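Local structure of putative S41 protease (Bacteroides fragilis NCTC 9343, 3K50) at residues A[292-306]-A[316-328]. The protein is probably a serine peptidase of family S41 that cleaves peptide bonds, though its substrate is unknown. Residues are numbered along the deposited sequence; the frame is centred on the assembly and turned at random.
Sequences TVYVLTTNATRGAAE and MKVVLIGTKTAGE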
ATOM      1  N   THR A 292       2.258 -16.489  14.934  1.00 31.44           N
ATOM      2  CA  THR A 292       1.069 -15.738  14.578  1.00 28.35           C
ATOM      3  C   THR A 292       1.476 -14.314  14.174  1.00 29.49           C
ATOM      4  O   THR A 292       2.430 -13.756  14.729  1.00 26.68           O
ATOM      5  CB  THR A 292       0.114 -15.636  15.779  1.00 31.13           C
ATOM      6  OG1 THR A 292      -0.206 -16.938  16.243  1.00 33.55           O
ATOM      7  CG2 THR A 292      -1.210 -14.903  15.396  1.00 31.82           C
ATOM      8  N   VAL A 293       0.791 -13.762  13.180  1.00 29.11           N
ATOM      9  CA  VAL A 293       0.989 -12.374  12.749  1.00 30.67           C
ATOM     10  C   VAL A 293      -0.424 -11.771  12.499  1.00 29.82           C
ATOM     11  O   VAL A 293      -1.299 -12.456  12.029  1.00 28.57           O
ATOM     12  CB  VAL A 293       1.946 -12.224  11.555  1.00 27.67           C
ATOM     13  CG1 VAL A 293       1.418 -12.998  10.297  1.00 26.18           C
ATOM     14  CG2 VAL A 293       2.161 -10.775  11.241  1.00 30.57           C
ATOM     15  N   TYR A 294      -0.653 -10.552  12.968  1.00 29.27           N
ATOM     16  CA  TYR A 294      -1.904  -9.789  12.728  1.00 25.91           C
ATOM     17  C   TYR A 294      -1.528  -8.781  11.631  1.00 27.61           C
ATOM     18  O   TYR A 294      -0.515  -8.038  11.745  1.00 30.77           O
ATOM     19  CB  TYR A 294      -2.433  -9.103  13.990  1.00 23.36           C
ATOM     20  CG  TYR A 294      -2.757 -10.099  15.084  1.00 29.80           C
ATOM     21  CD1 TYR A 294      -1.755 -10.653  15.862  1.00 26.62           C
ATOM     22  CD2 TYR A 294      -4.066 -10.551  15.288  1.00 31.99           C
ATOM     23  CE1 TYR A 294      -2.047 -11.597  16.853  1.00 26.64           C
ATOM     24  CE2 TYR A 294      -4.352 -11.519  16.260  1.00 31.07           C
ATOM     25  CZ  TYR A 294      -3.335 -12.047  17.015  1.00 27.86           C
ATOM     26  OH  TYR A 294      -3.580 -13.002  17.976  1.00 29.22           O
ATOM     27  N   VAL A 295      -2.309  -8.802  10.555  1.00 29.61           N
ATOM     28  CA  VAL A 295      -2.105  -7.965   9.381  1.00 27.36           C
ATOM     29  C   VAL A 295      -3.327  -7.055   9.229  1.00 25.25           C
ATOM     30  O   VAL A 295      -4.474  -7.527   9.209  1.00 27.96           O
ATOM     31  CB  VAL A 295      -1.837  -8.817   8.112  1.00 30.75           C
ATOM     32  CG1 VAL A 295      -1.619  -7.888   6.859  1.00 27.21           C
ATOM     33  CG2 VAL A 295      -0.610  -9.717   8.320  1.00 26.85           C
ATOM     34  N   LEU A 296      -3.074  -5.748   9.280  1.00 28.53           N
ATOM     35  CA  LEU A 296      -4.122  -4.726   9.117  1.00 28.36           C
ATOM     36  C   LEU A 296      -4.295  -4.353   7.642  1.00 26.94           C
ATOM     37  O   LEU A 296      -3.323  -3.967   6.969  1.00 29.45           O
ATOM     38  CB  LEU A 296      -3.776  -3.507   9.966  1.00 26.86           C
ATOM     39  CG  LEU A 296      -3.354  -3.747  11.415  1.00 31.48           C
ATOM     40  CD1 LEU A 296      -3.160  -2.439  12.197  1.00 28.74           C
ATOM     41  CD2 LEU A 296      -4.375  -4.639  12.129  1.00 24.78           C
ATOM     42  N   THR A 297      -5.526  -4.468   7.155  1.00 31.12           N
ATOM     43  CA  THR A 297      -5.846  -4.356   5.709  1.00 31.11           C
ATOM     44  C   THR A 297      -7.003  -3.442   5.364  1.00 28.24           C
ATOM     45  O   THR A 297      -7.816  -3.159   6.215  1.00 28.51           O
ATOM     46  CB  THR A 297      -6.203  -5.796   5.128  1.00 35.05           C
ATOM     47  OG1 THR A 297      -7.395  -6.323   5.739  1.00 29.77           O
ATOM     48  CG2 THR A 297      -5.083  -6.777   5.378  1.00 28.55           C
ATOM     49  N   THR A 298      -7.003  -2.910   4.133  1.00 26.57           N
ATOM     50  CA  THR A 298      -8.155  -2.222   3.578  1.00 26.76           C
ATOM     51  C   THR A 298      -8.208  -2.613   2.116  1.00 31.85           C
ATOM     52  O   THR A 298      -7.374  -3.411   1.632  1.00 27.66           O
ATOM     53  CB  THR A 298      -8.131  -0.677   3.699  1.00 34.22           C
ATOM     54  OG1 THR A 298      -7.088  -0.128   2.877  1.00 30.09           O
ATOM     55  CG2 THR A 298      -8.005  -0.216   5.183  1.00 26.24           C
ATOM     56  N   ASN A 299      -9.202  -2.084   1.414  1.00 30.08           N
ATOM     57  CA  ASN A 299      -9.311  -2.266  -0.018  1.00 32.78           C
ATOM     58  C   ASN A 299      -8.051  -1.768  -0.734  1.00 29.58           C
ATOM     59  O   ASN A 299      -7.801  -2.170  -1.839  1.00 32.03           O
ATOM     60  CB  ASN A 299     -10.516  -1.526  -0.614  1.00 35.96           C
ATOM     61  CG  ASN A 299     -11.901  -2.024  -0.132  1.00 38.62           C
ATOM     62  OD1 ASN A 299     -12.878  -1.373  -0.500  1.00 37.73           O
ATOM     63  ND2 ASN A 299     -12.011  -3.132   0.671  1.00 30.16           N
ATOM     64  N   ALA A 300      -7.272  -0.857  -0.155  1.00 31.35           N
ATOM     65  CA  ALA A 300      -6.050  -0.423  -0.803  1.00 28.97           C
ATOM     66  C   ALA A 300      -4.930  -1.466  -0.786  1.00 29.10           C
ATOM     67  O   ALA A 300      -3.999  -1.343  -1.556  1.00 29.07           O
ATOM     68  CB  ALA A 300      -5.515   0.884  -0.143  1.00 29.98           C
ATOM     69  N   THR A 301      -4.980  -2.440   0.124  1.00 29.34           N
ATOM     70  CA  THR A 301      -3.928  -3.427   0.342  1.00 28.42           C
ATOM     71  C   THR A 301      -3.888  -4.316  -0.868  1.00 29.44           C
ATOM     72  O   THR A 301      -4.842  -5.033  -1.143  1.00 27.52           O
ATOM     73  CB  THR A 301      -4.231  -4.249   1.600  1.00 28.31           C
ATOM     74  OG1 THR A 301      -4.365  -3.357   2.687  1.00 30.43           O
ATOM     75  CG2 THR A 301      -3.122  -5.253   1.909  1.00 26.51           C
ATOM     76  N   ARG A 302      -2.772  -4.301  -1.592  1.00 28.98           N
ATOM     77  CA  ARG A 302      -2.753  -4.929  -2.913  1.00 30.84           C
ATOM     78  C   ARG A 302      -1.472  -5.583  -3.311  1.00 30.46           C
ATOM     79  O   ARG A 302      -0.390  -5.149  -2.933  1.00 29.84           O
ATOM     80  CB  ARG A 302      -2.993  -3.775  -3.915  1.00 30.69           C
ATOM     81  CG  ARG A 302      -2.962  -4.109  -5.405  1.00 35.41           C
ATOM     82  CD  ARG A 302      -3.158  -2.850  -6.216  1.00 33.70           C
ATOM     83  NE  ARG A 302      -4.523  -2.367  -6.164  1.00 30.89           N
ATOM     84  CZ  ARG A 302      -5.515  -2.732  -6.996  1.00 33.04           C
ATOM     85  NH1 ARG A 302      -5.333  -3.593  -7.982  1.00 34.11           N
ATOM     86  NH2 ARG A 302      -6.706  -2.217  -6.836  1.00 34.36           N
ATOM     87  N   GLY A 303      -1.589  -6.583  -4.157  1.00 27.53           N
ATOM     88  CA  GLY A 303      -0.416  -7.137  -4.830  1.00 28.96           C
ATOM     89  C   GLY A 303       0.623  -7.836  -4.007  1.00 27.97           C
ATOM     90  O   GLY A 303       0.375  -8.873  -3.406  1.00 31.80           O
ATOM     91  N   ALA A 304       1.817  -7.283  -3.972  1.00 32.57           N
ATOM     92  CA  ALA A 304       2.838  -7.823  -3.094  1.00 27.68           C
ATOM     93  C   ALA A 304       2.320  -7.940  -1.650  1.00 28.57           C
ATOM     94  O   ALA A 304       2.655  -8.900  -0.943  1.00 28.80           O
ATOM     95  CB  ALA A 304       4.129  -6.949  -3.177  1.00 26.25           C
ATOM     96  N   ALA A 305       1.500  -6.972  -1.203  1.00 30.63           N
ATOM     97  CA  ALA A 305       0.962  -6.959   0.159  1.00 31.99           C
ATOM     98  C   ALA A 305       0.088  -8.213   0.358  1.00 30.35           C
ATOM     99  O   ALA A 305       0.118  -8.852   1.386  1.00 31.80           O
ATOM    100  CB  ALA A 305       0.164  -5.692   0.403  1.00 32.74           C
ATOM    101  N   GLU A 306      -0.643  -8.568  -0.668  1.00 31.08           N
ATOM    102  CA  GLU A 306      -1.528  -9.746  -0.650  1.00 29.27           C
ATOM    103  C   GLU A 306      -0.746 -11.040  -0.771  1.00 30.80           C
ATOM    104  O   GLU A 306      -1.147 -12.079  -0.225  1.00 30.45           O
ATOM    105  CB  GLU A 306      -2.553  -9.636  -1.744  1.00 30.34           C
ATOM    106  CG  GLU A 306      -3.552  -8.498  -1.538  1.00 28.49           C
ATOM    107  CD  GLU A 306      -4.508  -8.337  -2.692  1.00 34.46           C
ATOM    108  OE1 GLU A 306      -4.106  -7.728  -3.730  1.00 29.12           O
ATOM    109  OE2 GLU A 306      -5.671  -8.787  -2.547  1.00 33.78           O
HETATM  110  N   MSE A 316       1.979 -20.261   9.124  1.00 32.05           N
HETATM  111  CA  MSE A 316       1.761 -19.610  10.397  1.00 32.55           C
HETATM  112  C   MSE A 316       0.299 -19.134  10.420  1.00 35.15           C
HETATM  113  O   MSE A 316      -0.418 -19.223   9.393  1.00 28.78           O
HETATM  114  CB  MSE A 316       2.816 -18.483  10.622  1.00 37.07           C
HETATM  115  CG  MSE A 316       2.767 -17.337   9.717  1.00 32.48           C
HETATM  116 SE   MSE A 316       4.258 -16.062   9.858  0.75 26.47          SE
HETATM  117  CE  MSE A 316       4.317 -15.317  11.754  1.00 26.86           C
ATOM    118  N   LYS A 317      -0.156 -18.747  11.618  1.00 33.59           N
ATOM    119  CA  LYS A 317      -1.486 -18.205  11.825  1.00 32.98           C
ATOM    120  C   LYS A 317      -1.444 -16.725  11.469  1.00 28.41           C
ATOM    121  O   LYS A 317      -0.695 -15.892  12.091  1.00 27.44           O
ATOM    122  CB  LYS A 317      -1.947 -18.401  13.296  1.00 32.60           C
ATOM    123  CG  LYS A 317      -3.400 -17.902  13.565  1.00 34.96           C
ATOM    124  CD  LYS A 317      -3.799 -18.158  15.051  1.00 38.28           C
ATOM    125  CE  LYS A 317      -5.178 -17.618  15.455  1.00 52.81           C
ATOM    126  NZ  LYS A 317      -5.256 -17.540  16.965  1.00 55.44           N
ATOM    127  N   VAL A 318      -2.209 -16.381  10.453  1.00 30.94           N
ATOM    128  CA  VAL A 318      -2.264 -15.033   9.917  1.00 29.86           C
ATOM    129  C   VAL A 318      -3.679 -14.515  10.234  1.00 33.66           C
ATOM    130  O   VAL A 318      -4.645 -15.127   9.825  1.00 27.28           O
ATOM    131  CB  VAL A 318      -2.026 -15.028   8.390  1.00 31.23           C
ATOM    132  CG1 VAL A 318      -2.118 -13.605   7.837  1.00 28.80           C
ATOM    133  CG2 VAL A 318      -0.695 -15.597   8.063  1.00 25.95           C
ATOM    134  N   VAL A 319      -3.806 -13.409  10.976  1.00 31.77           N
ATOM    135  CA  VAL A 319      -5.116 -12.901  11.331  1.00 29.16           C
ATOM    136  C   VAL A 319      -5.255 -11.577  10.652  1.00 29.07           C
ATOM    137  O   VAL A 319      -4.436 -10.718  10.856  1.00 29.83           O
ATOM    138  CB  VAL A 319      -5.233 -12.717  12.877  1.00 31.50           C
ATOM    139  CG1 VAL A 319      -6.499 -11.950  13.246  1.00 26.48           C
ATOM    140  CG2 VAL A 319      -5.105 -14.110  13.649  1.00 28.19           C
ATOM    141  N   LEU A 320      -6.298 -11.427   9.853  1.00 28.77           N
ATOM    142  CA  LEU A 320      -6.577 -10.246   9.080  1.00 27.03           C
ATOM    143  C   LEU A 320      -7.644  -9.411   9.759  1.00 28.62           C
ATOM    144  O   LEU A 320      -8.694  -9.917  10.071  1.00 26.59           O
ATOM    145  CB  LEU A 320      -7.028 -10.615   7.674  1.00 33.31           C
ATOM    146  CG  LEU A 320      -6.065 -11.470   6.840  1.00 30.57           C
ATOM    147  CD1 LEU A 320      -6.681 -11.711   5.464  1.00 28.74           C
ATOM    148  CD2 LEU A 320      -4.668 -10.818   6.769  1.00 24.80           C
ATOM    149  N   ILE A 321      -7.311  -8.133   9.994  1.00 28.33           N
ATOM    150  CA  ILE A 321      -8.170  -7.164  10.672  1.00 28.71           C
ATOM    151  C   ILE A 321      -8.313  -5.933   9.809  1.00 28.14           C
ATOM    152  O   ILE A 321      -7.327  -5.387   9.358  1.00 27.16           O
ATOM    153  CB  ILE A 321      -7.577  -6.780  12.050  1.00 25.08           C
ATOM    154  CG1 ILE A 321      -7.625  -7.972  13.008  1.00 32.22           C
ATOM    155  CG2 ILE A 321      -8.368  -5.592  12.733  1.00 25.75           C
ATOM    156  CD1 ILE A 321      -6.792  -7.753  14.267  1.00 39.18           C
ATOM    157  N   GLY A 322      -9.549  -5.523   9.508  1.00 28.12           N
ATOM    158  CA  GLY A 322      -9.754  -4.319   8.651  1.00 26.18           C
ATOM    159  C   GLY A 322     -10.853  -4.597   7.659  1.00 27.59           C
ATOM    160  O   GLY A 322     -11.875  -5.105   8.051  1.00 26.92           O
ATOM    161  N   THR A 323     -10.608  -4.312   6.365  1.00 27.45           N
ATOM    162  CA  THR A 323     -11.599  -4.536   5.314  1.00 27.64           C
ATOM    163  C   THR A 323     -10.940  -5.377   4.227  1.00 28.64           C
ATOM    164  O   THR A 323      -9.734  -5.533   4.219  1.00 25.79           O
ATOM    165  CB  THR A 323     -12.208  -3.233   4.772  1.00 31.20           C
ATOM    166  OG1 THR A 323     -11.191  -2.329   4.343  1.00 33.95           O
ATOM    167  CG2 THR A 323     -13.132  -2.527   5.852  1.00 27.31           C
ATOM    168  N   LYS A 324     -11.721  -5.899   3.312  1.00 25.58           N
ATOM    169  CA  LYS A 324     -11.195  -6.811   2.279  1.00 30.65           C
ATOM    170  C   LYS A 324     -10.070  -6.202   1.430  1.00 29.65           C
ATOM    171  O   LYS A 324     -10.097  -4.976   1.128  1.00 33.32           O
ATOM    172  CB  LYS A 324     -12.410  -7.302   1.454  1.00 31.71           C
ATOM    173  CG  LYS A 324     -12.089  -8.286   0.415  1.00 43.63           C
ATOM    174  CD  LYS A 324     -13.162  -9.343   0.128  1.00 48.74           C
ATOM    175  CE  LYS A 324     -14.166  -9.053  -0.963  1.00 59.96           C
ATOM    176  NZ  LYS A 324     -14.399 -10.405  -1.729  1.00 52.76           N
ATOM    177  N   THR A 325      -9.071  -7.017   1.066  1.00 31.28           N
ATOM    178  CA  THR A 325      -7.931  -6.603   0.219  1.00 28.54           C
ATOM    179  C   THR A 325      -8.386  -6.442  -1.237  1.00 30.81           C
ATOM    180  O   THR A 325      -9.504  -6.744  -1.558  1.00 28.51           O
ATOM    181  CB  THR A 325      -6.707  -7.559   0.324  1.00 29.42           C
ATOM    182  OG1 THR A 325      -7.031  -8.860  -0.215  1.00 26.24           O
ATOM    183  CG2 THR A 325      -6.272  -7.661   1.769  1.00 21.71           C
ATOM    184  N   ALA A 326      -7.493  -5.959  -2.094  1.00 28.49           N
ATOM    185  CA  ALA A 326      -7.836  -5.548  -3.467  1.00 31.29           C
ATOM    186  C   ALA A 326      -8.152  -6.683  -4.436  1.00 30.34           C
ATOM    187  O   ALA A 326      -8.910  -6.503  -5.388  1.00 31.97           O
ATOM    188  CB  ALA A 326      -6.713  -4.727  -4.061  1.00 25.73           C
ATOM    189  N   GLY A 327      -7.560  -7.824  -4.211  1.00 26.27           N
ATOM    190  CA  GLY A 327      -7.771  -8.966  -5.136  1.00 31.35           C
ATOM    191  C   GLY A 327      -6.757  -9.076  -6.281  1.00 28.64           C
ATOM    192  O   GLY A 327      -6.994  -9.770  -7.280  1.00 27.86           O
ATOM    193  N   GLU A 328      -5.614  -8.412  -6.171  1.00 31.20           N
ATOM    194  CA  GLU A 328      -4.592  -8.497  -7.236  1.00 27.26           C
ATOM    195  C   GLU A 328      -3.721  -9.777  -7.033  1.00 30.00           C
ATOM    196  O   GLU A 328      -2.730  -9.737  -6.388  1.00 29.63           O
ATOM    197  CB  GLU A 328      -3.766  -7.194  -7.309  1.00 28.22           C
ATOM    198  CG  GLU A 328      -2.879  -7.101  -8.517  1.00 27.39           C
ATOM    199  CD  GLU A 328      -2.270  -5.737  -8.599  1.00 36.22           C
ATOM    200  OE1 GLU A 328      -3.011  -4.811  -8.970  1.00 32.07           O
ATOM    201  OE2 GLU A 328      -1.075  -5.597  -8.248  1.00 34.38           O
TER
HETATM  202  O   HOH W   1      -5.866 -14.850  17.774  1.00 41.12           O
HETATM  203  O   HOH W   2     -11.721  -0.121   2.661  1.00 27.00           O
HETATM  204  O   HOH W   3      -0.630 -10.769  -4.818  1.00 35.44           O
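Tyr294 lies side by side with Val319, its ring meeting the valine obliquely, CD2 3.4 Å from Val319 CB, and the same atom also reaches Ile321 CD1. Tyr294 and Val319 sit on neighbouring parallel strands, 292-297 and 317-322, of a beta-alpha-beta crossover through helix 304-312 in the ClpP/crotonase-like S41 core. Leu296 CD2 packs on Ile321 CB on this face, which helix 388-398 covers; Val293, Val295, Val318 and Leu320 line the other face, where Val318 and Leu320 touch helix 304-312. Backbone bonds alternate from Val293 N to Lys317 O up to Thr323 N to Thr297 O. Past the strands, Thr297 OG1 donates to Thr323 O, and Asn299 ND2 meets Lys324 O (2.7 Å) close to its own amide plane. Glu306 ties the two loops together: OE2 takes Thr325 OG1 on its anti side and Gly327 N on its syn side (both 2.7 Å), while OE1 accepts Glu328 N and, through its anti lone pair, Gly303 N. Four donors thus hold the buried carboxylate and fix its rotation. Arg302, bent at chi3 (-73°), rests a guanidinium face on Ala326 CB; NH1 forms a salt bridge to Glu328 OE1 (2.8 Å), which lies in the guanidinium plane while the nitrogen comes from above the carboxylate plane.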